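Local coordinates for putative molybdenum cofactor biosynthesis protein D2 (MoaD2) / thiamine S (Mycobacterium smegmatis, PDB 6JC0) that probably serves as a small ubiquitin-like sulfur carrier, of the MoaD/ThiS type, in the biosynthesis of molybdenum cofactor, at residues 6-11 / 25-30. Sequence-based numbering, arbitrary orientation.
Sequences TVRVTV and TESLEI
Strands 6-11 and 25-30 run antiparallel, their axes 158° apart and 4.6 Å at closest approach, with V7–I30, V9–L28 and V11–E26 as hydrogen-bonded pairs. They form the first two strands of the ubiquitin-like (beta-grasp) fold of the MoaD family, with 25-31 at the sheet edge and 77-82 beyond 6-13. On the face carrying V7, V9 and V11, I30 CG1 sits between its own N and C, which brings it to 3.7 Å from V7 CG1, and I30 CD1 reaches V9 CG2 at 3.8 Å. Helix 36-44 covers this side, L39 touching L28 and I30. E26, also on this face, turns its carboxylate to Y13 and R46. On the other face, R8 leaves the backbone with CG anti to N and bends at chi3 (-71°), carrying its guanidinium across strand 25-30. R8 NH1 donates to S27 OG at 3.0 Å, exactly in the guanidinium plane, while E29 CG lies over one face; the salt bridge from R8 NH2 to E29 OE2 is long (3.8 Å). At the far end V11 O accepts two bonds: E26 N approaches in the carbonyl plane, and T25 OG1 donates from 46° above it at 2.8 Å.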
ATOM      1  N   THR B   6     -55.521  -8.963  -0.930  1.00 31.23           N
ATOM      2  CA  THR B   6     -54.214  -8.875  -0.296  1.00 35.04           C
ATOM      3  C   THR B   6     -53.145  -9.621  -1.078  1.00 39.50           C
ATOM      4  O   THR B   6     -53.441 -10.458  -1.932  1.00 38.69           O
ATOM      5  CB  THR B   6     -54.241  -9.432   1.142  1.00 35.30           C
ATOM      6  OG1 THR B   6     -54.459 -10.849   1.108  1.00 36.10           O
ATOM      7  CG2 THR B   6     -55.340  -8.768   1.956  1.00 32.10           C
ATOM      8  N   VAL B   7     -51.894  -9.313  -0.762  1.00 38.11           N
ATOM      9  CA  VAL B   7     -50.762  -9.936  -1.417  1.00 33.47           C
ATOM     10  C   VAL B   7     -49.758 -10.390  -0.357  1.00 28.86           C
ATOM     11  O   VAL B   7     -49.570  -9.716   0.655  1.00 27.46           O
ATOM     12  CB  VAL B   7     -50.108  -8.968  -2.426  1.00 35.72           C
ATOM     13  CG1 VAL B   7     -49.543  -7.739  -1.725  1.00 34.44           C
ATOM     14  CG2 VAL B   7     -49.045  -9.666  -3.192  1.00 40.74           C
ATOM     15  N   ARG B   8     -49.134 -11.542  -0.570  1.00 23.65           N
ATOM     16  CA  ARG B   8     -48.225 -12.077   0.437  1.00 29.90           C
ATOM     17  C   ARG B   8     -46.779 -11.671   0.179  1.00 27.59           C
ATOM     18  O   ARG B   8     -46.227 -11.920  -0.892  1.00 31.25           O
ATOM     19  CB  ARG B   8     -48.335 -13.599   0.514  1.00 35.10           C
ATOM     20  CG  ARG B   8     -47.472 -14.205   1.607  1.00 36.73           C
ATOM     21  CD  ARG B   8     -47.891 -15.625   1.941  1.00 41.47           C
ATOM     22  NE  ARG B   8     -49.171 -15.668   2.644  1.00 44.86           N
ATOM     23  CZ  ARG B   8     -49.307 -15.506   3.956  1.00 39.80           C
ATOM     24  NH1 ARG B   8     -48.240 -15.282   4.713  1.00 40.40           N
ATOM     25  NH2 ARG B   8     -50.509 -15.564   4.513  1.00 32.78           N
ATOM     26  N   VAL B   9     -46.173 -11.042   1.177  1.00 22.09           N
ATOM     27  CA  VAL B   9     -44.805 -10.553   1.069  1.00 20.01           C
ATOM     28  C   VAL B   9     -43.894 -11.259   2.063  1.00 21.28           C
ATOM     29  O   VAL B   9     -44.218 -11.374   3.244  1.00 25.02           O
ATOM     30  CB  VAL B   9     -44.737  -9.024   1.309  1.00 21.73           C
ATOM     31  CG1 VAL B   9     -43.311  -8.582   1.619  1.00 28.08           C
ATOM     32  CG2 VAL B   9     -45.288  -8.268   0.109  1.00 23.52           C
ATOM     33  N   THR B  10     -42.758 -11.742   1.577  1.00 17.18           N
ATOM     34  CA  THR B  10     -41.729 -12.280   2.450  1.00 20.75           C
ATOM     35  C   THR B  10     -40.761 -11.163   2.828  1.00 20.57           C
ATOM     36  O   THR B  10     -40.260 -10.442   1.964  1.00 21.68           O
ATOM     37  CB  THR B  10     -40.965 -13.443   1.784  1.00 25.63           C
ATOM     38  OG1 THR B  10     -41.892 -14.464   1.399  1.00 30.48           O
ATOM     39  CG2 THR B  10     -39.937 -14.038   2.742  1.00 23.33           C
ATOM     40  N   VAL B  11     -40.521 -11.002   4.123  1.00 16.83           N
ATOM     41  CA  VAL B  11     -39.580  -9.996   4.592  1.00 17.18           C
ATOM     42  C   VAL B  11     -38.339 -10.671   5.156  1.00 20.03           C
ATOM     43  O   VAL B  11     -38.442 -11.533   6.024  1.00 22.15           O
ATOM     44  CB  VAL B  11     -40.198  -9.082   5.675  1.00 20.89           C
ATOM     45  CG1 VAL B  11     -39.160  -8.077   6.181  1.00 15.38           C
ATOM     46  CG2 VAL B  11     -41.420  -8.357   5.132  1.00 21.62           C
ATOM     47  N   THR B  25     -36.646 -13.690   9.253  1.00 20.47           N
ATOM     48  CA  THR B  25     -37.625 -13.599   8.186  1.00 25.15           C
ATOM     49  C   THR B  25     -39.045 -13.754   8.722  1.00 27.51           C
ATOM     50  O   THR B  25     -39.259 -14.310   9.796  1.00 25.10           O
ATOM     51  CB  THR B  25     -37.376 -14.671   7.102  1.00 28.01           C
ATOM     52  OG1 THR B  25     -38.140 -14.359   5.929  1.00 34.50           O
ATOM     53  CG2 THR B  25     -37.768 -16.056   7.610  1.00 22.95           C
ATOM     54  N   GLU B  26     -40.009 -13.236   7.971  1.00 27.25           N
ATOM     55  CA  GLU B  26     -41.414 -13.507   8.239  1.00 28.00           C
ATOM     56  C   GLU B  26     -42.198 -13.351   6.950  1.00 27.79           C
ATOM     57  O   GLU B  26     -41.739 -12.694   6.013  1.00 22.22           O
ATOM     58  CB  GLU B  26     -41.973 -12.579   9.324  1.00 24.26           C
ATOM     59  CG  GLU B  26     -41.947 -11.099   8.970  1.00 24.90           C
ATOM     60  CD  GLU B  26     -42.600 -10.232  10.032  1.00 30.87           C
ATOM     61  OE1 GLU B  26     -43.780 -10.470  10.361  1.00 36.67           O
ATOM     62  OE2 GLU B  26     -41.931  -9.309  10.540  1.00 34.95           O
ATOM     63  N   SER B  27     -43.369 -13.973   6.904  1.00 28.73           N
ATOM     64  CA  SER B  27     -44.264 -13.842   5.767  1.00 34.92           C
ATOM     65  C   SER B  27     -45.474 -13.024   6.197  1.00 35.80           C
ATOM     66  O   SER B  27     -45.961 -13.165   7.321  1.00 38.06           O
ATOM     67  CB  SER B  27     -44.687 -15.212   5.238  1.00 36.24           C
ATOM     68  OG  SER B  27     -45.381 -15.082   4.010  1.00 39.75           O
ATOM     69  N   LEU B  28     -45.958 -12.170   5.305  1.00 31.86           N
ATOM     70  CA  LEU B  28     -46.950 -11.180   5.686  1.00 32.05           C
ATOM     71  C   LEU B  28     -48.011 -10.955   4.621  1.00 23.95           C
ATOM     72  O   LEU B  28     -47.699 -10.857   3.436  1.00 21.01           O
ATOM     73  CB  LEU B  28     -46.255  -9.853   5.994  1.00 39.39           C
ATOM     74  CG  LEU B  28     -46.774  -9.101   7.210  1.00 45.63           C
ATOM     75  CD1 LEU B  28     -46.474  -9.907   8.462  1.00 51.64           C
ATOM     76  CD2 LEU B  28     -46.152  -7.715   7.278  1.00 40.73           C
ATOM     77  N   GLU B  29     -49.266 -10.861   5.052  1.00 18.59           N
ATOM     78  CA  GLU B  29     -50.342 -10.439   4.166  1.00 21.17           C
ATOM     79  C   GLU B  29     -50.537  -8.930   4.258  1.00 23.64           C
ATOM     80  O   GLU B  29     -50.817  -8.399   5.334  1.00 22.75           O
ATOM     81  CB  GLU B  29     -51.651 -11.154   4.512  1.00 26.51           C
ATOM     82  CG  GLU B  29     -51.784 -12.553   3.938  1.00 36.36           C
ATOM     83  CD  GLU B  29     -53.144 -13.171   4.226  1.00 47.42           C
ATOM     84  OE1 GLU B  29     -53.644 -13.011   5.360  1.00 47.80           O
ATOM     85  OE2 GLU B  29     -53.716 -13.808   3.316  1.00 53.32           O
ATOM     86  N   ILE B  30     -50.385  -8.240   3.132  1.00 19.61           N
ATOM     87  CA  ILE B  30     -50.645  -6.807   3.085  1.00 18.40           C
ATOM     88  C   ILE B  30     -51.608  -6.466   1.957  1.00 21.65           C
ATOM     89  O   ILE B  30     -51.660  -7.167   0.944  1.00 24.57           O
ATOM     90  CB  ILE B  30     -49.358  -5.995   2.891  1.00 28.30           C
ATOM     91  CG1 ILE B  30     -48.710  -6.355   1.554  1.00 25.17           C
ATOM     92  CG2 ILE B  30     -48.400  -6.209   4.065  1.00 24.74           C
ATOM     93  CD1 ILE B  30     -47.612  -5.427   1.153  1.00 23.71           C
TER